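Local structure of deseasin MCP-01 (Pseudoalteromonas sp., 3VV3) at residues 22-27 against 229-234; 223-228 against 247-252; 10-15 against 121-126; 302-307 against 316-321. The protein degrades collagen as a bacterial serine protease of the subtilisin family, with calcium ions bound to its catalytic domain. One frame throughout, in Å; residues are numbered along the deposited sequence.

Contact 1 of 4, residues 22-27 against 229-234. With CA (calcium ion), chain D; CA (calcium ion), chain E.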
loop_
_atom_site.group_PDB
_atom_site.type_symbol
_atom_site.label_atom_id
_atom_site.label_comp_id
_atom_site.label_asym_id
_atom_site.label_seq_id
_atom_site.Cartn_x
_atom_site.Cartn_y
_atom_site.Cartn_z
ATOM N N GLY A 22 19.932 8.044 6.919
ATOM C CA GLY A 22 20.574 6.856 7.449
ATOM C C GLY A 22 21.100 5.908 6.389
ATOM O O GLY A 22 21.497 4.782 6.700
ATOM N N GLY A 23 21.112 6.360 5.138
ATOM C CA GLY A 23 21.591 5.536 4.044
ATOM C C GLY A 23 22.998 5.874 3.589
ATOM O O GLY A 23 23.843 6.309 4.377
ATOM N N THR A 24 23.255 5.662 2.306
ATOM C CA THR A 24 24.587 5.838 1.748
ATOM C C THR A 24 24.619 7.093 0.900
ATOM O O THR A 24 23.770 7.271 0.025
ATOM C CB THR A 24 24.963 4.649 0.864
ATOM O OG1 THR A 24 24.860 3.437 1.624
ATOM C CG2 THR A 24 26.383 4.811 0.325
ATOM N N ALA A 25 25.584 7.972 1.162
ATOM C CA ALA A 25 25.709 9.191 0.365
ATOM C C ALA A 25 25.797 8.857 -1.129
ATOM O O ALA A 25 26.487 7.920 -1.532
ATOM C CB ALA A 25 26.918 10.027 0.819
ATOM N N ASP A 26 25.073 9.633 -1.934
ATOM C CA ASP A 26 25.028 9.512 -3.397
ATOM C C ASP A 26 24.198 8.355 -3.956
ATOM O O ASP A 26 24.210 8.111 -5.168
ATOM C CB ASP A 26 26.416 9.531 -4.049
ATOM C CG ASP A 26 26.357 10.017 -5.488
ATOM O OD1 ASP A 26 25.584 10.959 -5.742
ATOM O OD2 ASP A 26 27.052 9.459 -6.355
ATOM N N ALA A 27 23.492 7.640 -3.083
ATOM C CA ALA A 27 22.491 6.686 -3.538
ATOM C C ALA A 27 21.242 7.498 -3.852
ATOM O O ALA A 27 20.345 7.628 -3.026
ATOM C CB ALA A 27 22.202 5.647 -2.470
ATOM N N ASP A 229 16.500 1.462 -2.457
ATOM C CA ASP A 229 16.459 2.152 -1.177
ATOM C C ASP A 229 17.631 3.119 -0.978
ATOM O O ASP A 229 18.446 3.339 -1.884
ATOM C CB ASP A 229 16.360 1.155 -0.005
ATOM C CG ASP A 229 17.620 0.303 0.166
ATOM O OD1 ASP A 229 18.709 0.711 -0.293
ATOM O OD2 ASP A 229 17.511 -0.789 0.772
ATOM N N SER A 230 17.701 3.701 0.210
ATOM C CA SER A 230 18.677 4.756 0.478
ATOM C C SER A 230 20.118 4.244 0.563
ATOM O O SER A 230 21.042 5.044 0.683
ATOM C CB SER A 230 18.335 5.483 1.774
ATOM O OG SER A 230 18.424 4.589 2.875
ATOM N N ARG A 231 20.297 2.928 0.537
ATOM C CA ARG A 231 21.635 2.333 0.493
ATOM C C ARG A 231 21.955 1.833 -0.917
ATOM O O ARG A 231 22.966 1.166 -1.139
ATOM C CB ARG A 231 21.770 1.181 1.502
ATOM C CG ARG A 231 21.795 1.614 2.961
ATOM C CD ARG A 231 20.391 1.944 3.461
ATOM N NE ARG A 231 19.610 0.742 3.755
ATOM C CZ ARG A 231 18.281 0.700 3.769
ATOM N NH1 ARG A 231 17.583 1.784 3.466
ATOM N NH2 ARG A 231 17.652 -0.434 4.060
ATOM N N ASP A 232 21.081 2.161 -1.866
ATOM C CA ASP A 232 21.178 1.646 -3.232
ATOM C C ASP A 232 21.017 0.124 -3.334
ATOM O O ASP A 232 21.400 -0.465 -4.345
ATOM C CB ASP A 232 22.467 2.121 -3.934
ATOM C CG ASP A 232 22.213 3.235 -4.950
ATOM O OD1 ASP A 232 21.036 3.558 -5.225
ATOM O OD2 ASP A 232 23.199 3.809 -5.467
ATOM N N ASN A 233 20.442 -0.512 -2.307
ATOM C CA ASN A 233 20.032 -1.916 -2.432
ATOM C C ASN A 233 18.797 -1.950 -3.303
ATOM O O ASN A 233 18.132 -0.927 -3.479
ATOM C CB ASN A 233 19.580 -2.529 -1.099
ATOM C CG ASN A 233 20.619 -2.433 0.011
ATOM O OD1 ASN A 233 21.796 -2.730 -0.184
ATOM N ND2 ASN A 233 20.157 -2.066 1.212
ATOM N N MET A 234 18.451 -3.125 -3.814
ATOM C CA MET A 234 17.086 -3.298 -4.292
ATOM C C MET A 234 16.214 -3.388 -3.043
ATOM O O MET A 234 16.538 -4.109 -2.093
ATOM C CB MET A 234 16.937 -4.550 -5.156
ATOM C CG MET A 234 15.509 -4.767 -5.645
ATOM S SD MET A 234 15.361 -6.052 -6.905
ATOM C CE MET A 234 15.604 -7.528 -5.920
HETATM CA CA CA D . 24.043 12.641 -5.485
HETATM CA CA CA E . 26.036 10.850 -8.186
HETATM O O HOH W 1 25.451 1.182 0.349
HETATM O O HOH W 2 25.627 14.303 -5.837
HETATM O O HOH W 3 24.570 13.007 -3.259
HETATM O O HOH W 4 22.460 14.637 -5.873
HETATM O O HOH W 5 27.131 12.785 -7.853
HETATM O O HOH W 6 28.149 10.787 -9.492
#

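Contact 2 of 4, residues 223-228 against 247-252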
loop_
_atom_site.group_PDB
_atom_site.type_symbol
_atom_site.label_atom_id
_atom_site.label_comp_id
_atom_site.label_asym_id
_atom_site.label_seq_id
_atom_site.Cartn_x
_atom_site.Cartn_y
_atom_site.Cartn_z
ATOM N N LEU A 223 7.977 0.539 -19.777
ATOM C CA LEU A 223 9.221 0.638 -19.028
ATOM C C LEU A 223 8.910 0.231 -17.589
ATOM O O LEU A 223 8.191 0.930 -16.888
ATOM C CB LEU A 223 9.781 2.061 -19.122
ATOM C CG LEU A 223 11.001 2.441 -18.270
ATOM C CD1 LEU A 223 12.149 1.461 -18.464
ATOM C CD2 LEU A 223 11.444 3.863 -18.583
ATOM N N SER A 224 9.426 -0.928 -17.179
ATOM C CA SER A 224 9.041 -1.574 -15.921
ATOM C C SER A 224 10.074 -1.307 -14.852
ATOM O O SER A 224 11.265 -1.555 -15.061
ATOM C CB SER A 224 8.902 -3.098 -16.096
ATOM O OG SER A 224 7.877 -3.410 -17.010
ATOM N N ILE A 225 9.615 -0.843 -13.694
ATOM C CA ILE A 225 10.523 -0.272 -12.701
ATOM C C ILE A 225 10.534 -1.016 -11.361
ATOM O O ILE A 225 9.492 -1.192 -10.735
ATOM C CB ILE A 225 10.175 1.214 -12.465
ATOM C CG1 ILE A 225 10.218 1.983 -13.798
ATOM C CG2 ILE A 225 11.100 1.826 -11.425
ATOM C CD1 ILE A 225 11.521 1.814 -14.556
ATOM N N ALA A 226 11.721 -1.454 -10.938
ATOM C CA ALA A 226 11.912 -2.013 -9.599
ATOM C C ALA A 226 12.262 -0.881 -8.648
ATOM O O ALA A 226 12.666 0.209 -9.082
ATOM C CB ALA A 226 13.025 -3.074 -9.608
ATOM N N SER A 227 12.134 -1.143 -7.350
ATOM C CA SER A 227 12.392 -0.135 -6.332
ATOM C C SER A 227 13.761 -0.316 -5.674
ATOM O O SER A 227 14.195 -1.438 -5.420
ATOM C CB SER A 227 11.299 -0.187 -5.258
ATOM O OG SER A 227 11.596 0.702 -4.193
ATOM N N THR A 228 14.422 0.804 -5.395
ATOM C CA THR A 228 15.683 0.813 -4.648
ATOM C C THR A 228 15.548 1.639 -3.374
ATOM O O THR A 228 14.607 2.432 -3.222
ATOM C CB THR A 228 16.845 1.370 -5.506
ATOM O OG1 THR A 228 16.571 2.730 -5.882
ATOM C CG2 THR A 228 17.029 0.533 -6.759
ATOM N N MET A 247 14.831 -1.585 -15.008
ATOM C CA MET A 247 15.770 -0.801 -14.208
ATOM C C MET A 247 15.136 -0.480 -12.861
ATOM O O MET A 247 13.987 -0.833 -12.622
ATOM C CB MET A 247 16.140 0.497 -14.935
ATOM C CG MET A 247 14.936 1.409 -15.195
ATOM S SD MET A 247 15.399 2.944 -16.032
ATOM C CE MET A 247 16.401 3.738 -14.775
ATOM N N GLY A 248 15.876 0.200 -11.991
ATOM C CA GLY A 248 15.355 0.554 -10.682
ATOM C C GLY A 248 15.385 2.048 -10.423
ATOM O O GLY A 248 16.072 2.785 -11.122
ATOM N N ALA A 249 14.628 2.492 -9.424
ATOM C CA ALA A 249 14.633 3.885 -8.986
ATOM C C ALA A 249 14.165 3.930 -7.530
ATOM O O ALA A 249 13.561 2.970 -7.044
ATOM C CB ALA A 249 13.730 4.750 -9.881
ATOM N N PRO A 250 14.433 5.036 -6.828
ATOM C CA PRO A 250 14.077 5.112 -5.406
ATOM C C PRO A 250 12.581 4.901 -5.123
ATOM O O PRO A 250 11.717 5.614 -5.664
ATOM C CB PRO A 250 14.501 6.536 -5.018
ATOM C CG PRO A 250 15.624 6.839 -5.947
ATOM C CD PRO A 250 15.202 6.217 -7.263
ATOM N N GLY A 251 12.284 3.940 -4.253
ATOM C CA GLY A 251 10.906 3.683 -3.864
ATOM C C GLY A 251 10.710 3.368 -2.389
ATOM O O GLY A 251 9.582 3.171 -1.948
ATOM N N SER A 252 11.808 3.309 -1.632
ATOM C CA SER A 252 11.734 3.028 -0.193
ATOM C C SER A 252 11.711 4.321 0.618
ATOM O O SER A 252 12.679 5.088 0.599
ATOM C CB SER A 252 12.936 2.185 0.262
ATOM O OG SER A 252 12.919 0.894 -0.318
#

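Contact 3 of 4, residues 10-15 against 121-126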
loop_
_atom_site.group_PDB
_atom_site.type_symbol
_atom_site.label_atom_id
_atom_site.label_comp_id
_atom_site.label_asym_id
_atom_site.label_seq_id
_atom_site.Cartn_x
_atom_site.Cartn_y
_atom_site.Cartn_z
ATOM N N ASP A 10 15.166 18.148 2.404
ATOM C CA ASP A 10 16.181 17.252 2.957
ATOM C C ASP A 10 15.670 15.830 3.233
ATOM O O ASP A 10 16.467 14.910 3.424
ATOM C CB ASP A 10 16.803 17.850 4.226
ATOM C CG ASP A 10 17.707 19.040 3.933
ATOM O OD1 ASP A 10 18.057 19.258 2.751
ATOM O OD2 ASP A 10 18.074 19.752 4.894
ATOM N N ASP A 11 14.350 15.658 3.262
ATOM C CA ASP A 11 13.756 14.337 3.466
ATOM C C ASP A 11 13.697 13.540 2.164
ATOM O O ASP A 11 13.420 12.338 2.173
ATOM C CB ASP A 11 12.349 14.467 4.060
ATOM C CG ASP A 11 12.365 14.996 5.477
ATOM O OD1 ASP A 11 13.277 14.616 6.231
ATOM O OD2 ASP A 11 11.476 15.791 5.833
ATOM N N LEU A 12 13.949 14.222 1.047
ATOM C CA LEU A 12 13.875 13.604 -0.279
ATOM C C LEU A 12 15.191 12.941 -0.685
ATOM O O LEU A 12 15.892 13.410 -1.583
ATOM C CB LEU A 12 13.454 14.653 -1.322
ATOM C CG LEU A 12 12.108 15.311 -1.007
ATOM C CD1 LEU A 12 11.799 16.445 -1.994
ATOM C CD2 LEU A 12 10.964 14.277 -0.982
ATOM N N TRP A 13 15.527 11.830 -0.037
ATOM C CA TRP A 13 16.817 11.201 -0.288
ATOM C C TRP A 13 16.946 10.731 -1.746
ATOM O O TRP A 13 18.033 10.737 -2.323
ATOM C CB TRP A 13 17.036 10.033 0.684
ATOM C CG TRP A 13 16.127 8.870 0.409
ATOM C CD1 TRP A 13 14.933 8.590 1.011
ATOM C CD2 TRP A 13 16.342 7.846 -0.559
ATOM N NE1 TRP A 13 14.396 7.441 0.477
ATOM C CE2 TRP A 13 15.245 6.964 -0.488
ATOM C CE3 TRP A 13 17.364 7.581 -1.476
ATOM C CZ2 TRP A 13 15.136 5.840 -1.308
ATOM C CZ3 TRP A 13 17.259 6.468 -2.284
ATOM C CH2 TRP A 13 16.149 5.610 -2.197
ATOM N N GLY A 14 15.827 10.336 -2.350
ATOM C CA GLY A 14 15.851 9.853 -3.720
ATOM C C GLY A 14 16.355 10.895 -4.703
ATOM O O GLY A 14 16.956 10.562 -5.723
ATOM N N LEU A 15 16.097 12.161 -4.398
ATOM C CA LEU A 15 16.540 13.255 -5.262
ATOM C C LEU A 15 17.970 13.658 -4.909
ATOM O O LEU A 15 18.805 13.938 -5.787
ATOM C CB LEU A 15 15.611 14.467 -5.127
ATOM C CG LEU A 15 14.119 14.255 -5.420
ATOM C CD1 LEU A 15 13.366 15.578 -5.324
ATOM C CD2 LEU A 15 13.933 13.632 -6.802
ATOM N N VAL A 121 7.304 25.833 -0.144
ATOM C CA VAL A 121 6.351 24.969 0.546
ATOM C C VAL A 121 6.575 23.495 0.220
ATOM O O VAL A 121 6.953 23.144 -0.891
ATOM C CB VAL A 121 4.875 25.370 0.277
ATOM C CG1 VAL A 121 4.796 26.686 -0.472
ATOM C CG2 VAL A 121 4.125 24.272 -0.449
ATOM N N GLY A 122 6.385 22.639 1.216
ATOM C CA GLY A 122 6.421 21.201 1.001
ATOM C C GLY A 122 7.661 20.598 0.366
ATOM O O GLY A 122 8.791 20.795 0.829
ATOM N N VAL A 123 7.440 19.834 -0.704
ATOM C CA VAL A 123 8.493 19.060 -1.342
ATOM C C VAL A 123 8.808 19.618 -2.734
ATOM O O VAL A 123 8.556 20.786 -3.012
ATOM C CB VAL A 123 8.094 17.566 -1.424
ATOM C CG1 VAL A 123 8.110 16.948 -0.023
ATOM C CG2 VAL A 123 6.700 17.415 -2.020
ATOM N N VAL A 124 9.376 18.788 -3.594
ATOM C CA VAL A 124 9.637 19.159 -4.980
ATOM C C VAL A 124 9.759 17.873 -5.781
ATOM O O VAL A 124 10.303 16.879 -5.296
ATOM C CB VAL A 124 10.931 20.009 -5.122
ATOM C CG1 VAL A 124 12.126 19.315 -4.458
ATOM C CG2 VAL A 124 11.241 20.298 -6.579
ATOM N N GLY A 125 9.229 17.873 -6.997
ATOM C CA GLY A 125 9.297 16.686 -7.830
ATOM C C GLY A 125 10.562 16.633 -8.664
ATOM O O GLY A 125 11.395 17.543 -8.615
ATOM N N VAL A 126 10.713 15.569 -9.442
ATOM C CA VAL A 126 11.835 15.498 -10.371
ATOM C C VAL A 126 11.781 16.718 -11.297
ATOM O O VAL A 126 12.820 17.254 -11.696
ATOM C CB VAL A 126 11.816 14.206 -11.215
ATOM C CG1 VAL A 126 13.003 14.175 -12.179
ATOM C CG2 VAL A 126 11.826 12.967 -10.313
#

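Contact 4 of 4, residues 302-307 against 316-321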
loop_
_atom_site.group_PDB
_atom_site.type_symbol
_atom_site.label_atom_id
_atom_site.label_comp_id
_atom_site.label_asym_id
_atom_site.label_seq_id
_atom_site.Cartn_x
_atom_site.Cartn_y
_atom_site.Cartn_z
ATOM N N SER A 302 21.584 5.358 -19.109
ATOM C CA SER A 302 22.216 6.470 -18.396
ATOM C C SER A 302 22.253 6.279 -16.883
ATOM O O SER A 302 22.890 7.059 -16.177
ATOM C CB SER A 302 21.537 7.802 -18.724
ATOM O OG SER A 302 20.229 7.865 -18.180
ATOM N N GLY A 303 21.556 5.258 -16.387
ATOM C CA GLY A 303 21.508 5.012 -14.956
ATOM C C GLY A 303 22.849 4.542 -14.422
ATOM O O GLY A 303 23.706 4.127 -15.196
ATOM N N ASP A 304 23.028 4.619 -13.106
ATOM C CA ASP A 304 24.248 4.136 -12.458
ATOM C C ASP A 304 24.227 2.617 -12.353
ATOM O O ASP A 304 23.223 2.036 -11.952
ATOM C CB ASP A 304 24.393 4.735 -11.056
ATOM C CG ASP A 304 24.650 6.230 -11.080
ATOM O OD1 ASP A 304 25.445 6.685 -11.936
ATOM O OD2 ASP A 304 24.068 6.947 -10.235
ATOM N N ALA A 305 25.336 1.976 -12.710
ATOM C CA ALA A 305 25.454 0.538 -12.539
ATOM C C ALA A 305 25.151 0.196 -11.090
ATOM O O ALA A 305 25.648 0.844 -10.168
ATOM C CB ALA A 305 26.847 0.060 -12.922
ATOM N N ASN A 306 24.334 -0.829 -10.893
ATOM C CA ASN A 306 23.879 -1.174 -9.559
ATOM C C ASN A 306 24.072 -2.663 -9.288
ATOM O O ASN A 306 23.528 -3.505 -9.998
ATOM C CB ASN A 306 22.408 -0.758 -9.405
ATOM C CG ASN A 306 21.882 -0.981 -8.001
ATOM O OD1 ASN A 306 21.551 -2.103 -7.631
ATOM N ND2 ASN A 306 21.782 0.090 -7.221
ATOM N N ALA A 307 24.870 -2.985 -8.272
ATOM C CA ALA A 307 25.188 -4.379 -7.968
ATOM C C ALA A 307 23.940 -5.221 -7.689
ATOM O O ALA A 307 23.849 -6.373 -8.122
ATOM C CB ALA A 307 26.164 -4.459 -6.793
ATOM N N GLY A 316 20.256 -3.368 -15.331
ATOM C CA GLY A 316 21.044 -3.445 -14.112
ATOM C C GLY A 316 21.458 -2.081 -13.589
ATOM O O GLY A 316 22.468 -1.951 -12.898
ATOM N N THR A 317 20.679 -1.053 -13.916
ATOM C CA THR A 317 21.000 0.295 -13.479
ATOM C C THR A 317 19.915 0.904 -12.596
ATOM O O THR A 317 18.754 0.496 -12.637
ATOM C CB THR A 317 21.190 1.233 -14.673
ATOM O OG1 THR A 317 19.991 1.226 -15.457
ATOM C CG2 THR A 317 22.369 0.780 -15.541
ATOM N N ARG A 318 20.323 1.889 -11.810
ATOM C CA ARG A 318 19.422 2.684 -11.002
ATOM C C ARG A 318 19.366 4.078 -11.612
ATOM O O ARG A 318 20.398 4.647 -11.954
ATOM C CB ARG A 318 19.925 2.747 -9.553
ATOM C CG ARG A 318 18.960 3.426 -8.581
ATOM C CD ARG A 318 19.300 4.894 -8.352
ATOM N NE ARG A 318 20.612 5.031 -7.714
ATOM C CZ ARG A 318 21.645 5.677 -8.243
ATOM N NH1 ARG A 318 21.528 6.284 -9.422
ATOM N NH2 ARG A 318 22.798 5.728 -7.581
ATOM N N LEU A 319 18.151 4.611 -11.750
ATOM C CA LEU A 319 17.915 5.907 -12.396
ATOM C C LEU A 319 18.917 6.995 -12.018
ATOM O O LEU A 319 19.202 7.217 -10.841
ATOM C CB LEU A 319 16.504 6.397 -12.069
ATOM C CG LEU A 319 16.065 7.751 -12.631
ATOM C CD1 LEU A 319 15.949 7.713 -14.148
ATOM C CD2 LEU A 319 14.742 8.158 -11.981
ATOM N N ASN A 320 19.433 7.690 -13.026
ATOM C CA ASN A 320 20.217 8.887 -12.785
ATOM C C ASN A 320 19.797 9.961 -13.772
ATOM O O ASN A 320 20.132 9.894 -14.952
ATOM C CB ASN A 320 21.716 8.608 -12.912
ATOM C CG ASN A 320 22.549 9.788 -12.456
ATOM O OD1 ASN A 320 22.342 10.916 -12.907
ATOM N ND2 ASN A 320 23.468 9.543 -11.525
ATOM N N VAL A 321 19.042 10.940 -13.285
ATOM C CA VAL A 321 18.415 11.892 -14.190
ATOM C C VAL A 321 19.418 12.929 -14.682
ATOM O O VAL A 321 19.269 13.470 -15.781
ATOM C CB VAL A 321 17.145 12.544 -13.595
ATOM C CG1 VAL A 321 17.478 13.437 -12.397
ATOM C CG2 VAL A 321 16.383 13.327 -14.694
HETATM O O HOH W 7 18.895 7.065 -15.802
#

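Contact 1 of 4, residues 22-27 against 229-234
A calcium-carrying type II beta turn, T24 to A27, docks here against a type I turn, D229 to D232. T24 N donates to S230 O over 2.8 Å in a nearly straight bond (172°). G23 CA lies 3.4 Å from that same oxygen, and a beta carbon on G23 would collide with it. Next along, the methyl of A27 sits with CB 3.5 Å from D232 CG, touching both carboxylate oxygens as well. The T24 side chain crosses that of R231 at about a right angle; OG1, anti to the carbonyl carbon (chi1 -56°), comes within 3.6 Å of R231 CA and shares a water with R231 O. Within the opposing turn, D229 OD1 takes R231 N in an Asx turn and N233 N as a second donor, the two arriving from opposite faces of the carboxylate. R231 NH1 points in its own plane at S230 OG, 3.0 Å away, but its stronger partner is D141 of the second subunit. On the outer side, D26 OD1 bridges two calcium ions, at 2.3 and 2.5 Å, while OD2 binds the second; D28 and D30 supply further ligands. The contact thus ties the loop ahead of helix 31-34 to the loop that leaves strand 222-228, with D232 salt-bridged to R318 of strand 317-318.

Contact 2 of 4, residues 223-228 against 247-252
I225 and M247 form the tightest point between these two neighbouring parallel strands. Their side chains lie side by side and point the same way, with I225 CD1 only 3.5 Å from M247 CG, closer than usual for two carbons. The first torsion of I225 (chi1 -56°) sets CG1 beside the backbone N, and chi2 (-53°) then turns CD1 onto the methionine; CG2, the other branch, faces A249 CB at 4.2 Å. An alanine in place of I225 would probably open a gap between M247, A249 and V276 of helix 269-284. Regular backbone bonds run alongside: A226 N to M247 O (2.9 Å), A249 N to A226 O, and T228 N to A249 O. All twelve touching residues are buried, so the contrast is between close and looser packing. The slack end is at L223, whose CD1 stays 4.3 Å from M247 CG. The other end is close: the second strand runs into a turn, where T228 O takes a good bond from G251 N at 3.0 Å and a weak one from S252 N. S227 OG presses to 3.1 Å from G251 CA, a position where a beta carbon would clash, and finds its hydrogen-bond partner in S235. Strand 247-250 crosses 223-228 at -45° and forms one edge of the seven-stranded parallel sheet, the twisted alpha/beta core characteristic of subtilisin-like proteases.

Contact 3 of 4, residues 10-15 against 121-126
Between L12 and L15 on one side and V123, V124 and V126 on the other, no two flat groups stack; the flat element met by both leucines is the peptide carbonyl of V124. L15 CD1 approaches V124 O from well out of the carbonyl plane, at 3.3 Å, whereas L12 CD1, 3.7 Å from the same oxygen, lies close to that plane. The indole of W13, between the two leucines in sequence, makes no contact with 121-126 and serves other neighbours, its NE1 bonding to S252 O. The rest is mainly apolar packing of leucine methyls on valine side chains. L12 crosses V123 at about a right angle, CD1 lying 3.9 Å from V123 CB and CD2 4.0 Å from V123 CG1. V124 CG1 falls between the two leucines, 3.8 Å from L12 CD1 and 4.0 Å from L15 CD1. It is put there by a first torsion that sets it between the backbone N and the carbonyl carbon (chi1 53°). The leucines are presented together by a compact backbone: L12 is the centre of an inverse gamma turn, and L15 N bonds back to L12 O. In this way the N-terminal arm is laid against the loop that links helix 105-114 to strand 131-136 of the subtilisin-like core. L255 of strand 254-258 packs on both L12 and V123, while G125 is bonded through its backbone to A115. At the far end L15 CD2 meets V126 CG2 at 4.1 Å, and V126 O accepts from the indole NE1 of W35.

Contact 4 of 4, residues 302-307 against 316-321
R318 and D304 face each other as a hydrogen-bonded pair of a small antiparallel hairpin, D304 N donating to R318 O and R318 N to D304 O. Followed outward, the arginine begins with CB 4.0 Å from N306 ND2. CG then stands anti to the backbone N (chi1 -173°); the chain bends at chi2 and chi3, and its guanidinium ends alongside D304. CZ lies 3.4 Å from D304 OD2. NH1 makes the strong bond of the salt bridge, 2.7 Å to D304 OD2, and also donates to L319 O at 2.9 Å. NH2, the atom that also serves D232, reaches D304 OD2 weakly at 3.2 Å. The carboxylate meets the guanidinium at its edge, with the two planes 88° apart. N320 ND2 brings a further donor to D304 OD2, 3.0 Å away and nearly straight (169°); it arrives on the syn side and NH1 on the anti side, both from the same face of the carboxylate. N320 is also the N-cap of helix 321-327, its OD1 accepting from Q323 N. Further along, N306 N bonds to G316 O, and a water links S302 OG to N320 N. A leucine in place of R318 would probably cost D232 its salt bridge to this arginine, and leave D304 OD2 with N320 as its remaining donor here and L319 O short of a partner. One arginine set between two aspartates partly offsets their negative charges, and its nearness would tend to favour the ionised form of both acids.

Overall arrangement
The four contacts form a connected patch. Contact 2 is the sheet edge on which contact 4 builds: G248 pairs with the hairpin through G248 N to T317 O (3.0 Å) and L319 N to G248 O (2.8 Å), the centres of the two contacts lying about 10 Å apart. Contacts 1 and 4 are joined by the D232-R318 salt bridge, and the nearest atom of the N320 side chain is about 4 Å from a calcium ion. W13, from contact 3, reaches D229 in contact 1 and P250 in contact 2. Helix 269-284, packed on I225 and A249, probably carries the catalytic serine, S270, so contact 2 backs the active-site helix while the calcium pair lies at the periphery.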